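Local coordinates for translation initiation factor eIF2b-like protein (Chaetomium thermophilum, PDB 4ZEM), which forms the beta subunit of eIF2B, a ten-subunit complex with probable guanine nucleotide exchange activity in translation initiation, at residues D350-P353 against P354-D358. Residues are numbered along the deposited sequence; the frame is centred on the assembly and turned at random.
Sequences DYIP and PDLVD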
# COMPACT_ATOMS: atom_id res chain seq x y z
N ASP A 350 -3.25 -0.80 16.15
CA ASP A 350 -4.14 -1.82 16.67
C ASP A 350 -4.48 -2.78 15.55
O ASP A 350 -4.24 -2.50 14.38
CB ASP A 350 -5.42 -1.22 17.24
CG ASP A 350 -5.25 -0.72 18.65
OD1 ASP A 350 -4.13 -0.80 19.20
OD2 ASP A 350 -6.26 -0.25 19.21
N TYR A 351 -5.01 -3.92 15.93
CA TYR A 351 -5.41 -4.93 14.97
C TYR A 351 -6.92 -5.09 15.03
O TYR A 351 -7.51 -5.15 16.11
CB TYR A 351 -4.69 -6.25 15.27
CG TYR A 351 -5.26 -7.45 14.55
CD1 TYR A 351 -4.88 -7.74 13.24
CD2 TYR A 351 -6.15 -8.31 15.18
CE1 TYR A 351 -5.39 -8.84 12.58
CE2 TYR A 351 -6.66 -9.41 14.53
CZ TYR A 351 -6.28 -9.67 13.22
OH TYR A 351 -6.78 -10.77 12.56
N ILE A 352 -7.56 -5.13 13.87
CA ILE A 352 -8.99 -5.37 13.82
C ILE A 352 -9.22 -6.73 13.18
O ILE A 352 -8.81 -6.95 12.04
CB ILE A 352 -9.72 -4.28 13.04
CG1 ILE A 352 -9.57 -2.93 13.74
CG2 ILE A 352 -11.19 -4.64 12.86
CD1 ILE A 352 -10.36 -1.82 13.10
N PRO A 353 -9.87 -7.65 13.91
CA PRO A 353 -10.17 -8.97 13.35
C PRO A 353 -11.25 -8.86 12.26
O PRO A 353 -12.00 -7.88 12.26
CB PRO A 353 -10.66 -9.76 14.57
CG PRO A 353 -11.16 -8.74 15.51
CD PRO A 353 -10.34 -7.50 15.29
N PRO A 354 -11.30 -9.82 11.33
CA PRO A 354 -12.22 -9.74 10.19
C PRO A 354 -13.71 -9.67 10.55
O PRO A 354 -14.50 -9.10 9.78
CB PRO A 354 -11.91 -11.02 9.40
CG PRO A 354 -11.31 -11.95 10.42
CD PRO A 354 -10.49 -11.06 11.30
N ASP A 355 -14.10 -10.23 11.69
CA ASP A 355 -15.50 -10.19 12.12
C ASP A 355 -16.02 -8.76 12.30
O ASP A 355 -17.20 -8.50 12.07
CB ASP A 355 -15.69 -10.99 13.41
CG ASP A 355 -16.04 -12.45 13.14
OD1 ASP A 355 -15.93 -12.87 11.96
OD2 ASP A 355 -16.43 -13.16 14.08
N LEU A 356 -15.14 -7.87 12.74
CA LEU A 356 -15.48 -6.45 12.94
C LEU A 356 -15.51 -5.62 11.66
O LEU A 356 -15.93 -4.46 11.69
CB LEU A 356 -14.50 -5.81 13.93
CG LEU A 356 -14.59 -6.38 15.35
CD1 LEU A 356 -13.62 -5.68 16.31
CD2 LEU A 356 -16.02 -6.30 15.87
N VAL A 357 -15.03 -6.18 10.55
CA VAL A 357 -14.98 -5.43 9.29
C VAL A 357 -16.06 -5.85 8.29
O VAL A 357 -16.23 -7.03 8.02
CB VAL A 357 -13.61 -5.58 8.60
CG1 VAL A 357 -13.56 -4.74 7.33
CG2 VAL A 357 -12.50 -5.19 9.55
N ASP A 358 -16.77 -4.88 7.72
CA ASP A 358 -17.84 -5.20 6.77
C ASP A 358 -17.41 -5.07 5.32
O ASP A 358 -17.65 -5.96 4.51
CB ASP A 358 -19.05 -4.30 7.03
CG ASP A 358 -19.69 -4.57 8.37
OD1 ASP A 358 -20.33 -5.63 8.50
OD2 ASP A 358 -19.55 -3.73 9.28
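Ile352 lays its CG2 methyl against the far end of the turn that follows, meeting CG2 of Val357 at 3.6 Å and CB of Leu356 at 3.7 Å. With chi1 at -63° that methyl stands opposite the backbone N, and CG1 takes the other branch, beside that N; the Ile352 side chain runs roughly at right angles to both partners. One residue on, the ring of Pro353 lies against Leu356, its CD 3.9 Å from Leu356 CD1. The backbone closes the turn: Leu356 N donates to Pro353 O at 3.2 Å. Val357 N repeats the i to i+3 step onto Pro354 O at 3.1 Å, the pattern of a short 3-10 turn begun by a proline. Tyr351 OH comes near CD of Pro354 but makes its hydrogen bond to Asn278, while Asp355 forms a salt bridge with Arg369. The turn carries the chain from strand 349-352, outermost within this chain in the small antiparallel sheet, toward strand 359-362 of the large mixed sheet, with Ile352 and Leu356 both packed on Cys288 of helix 287-296 and Val357 on Leu281 of strand 281-284.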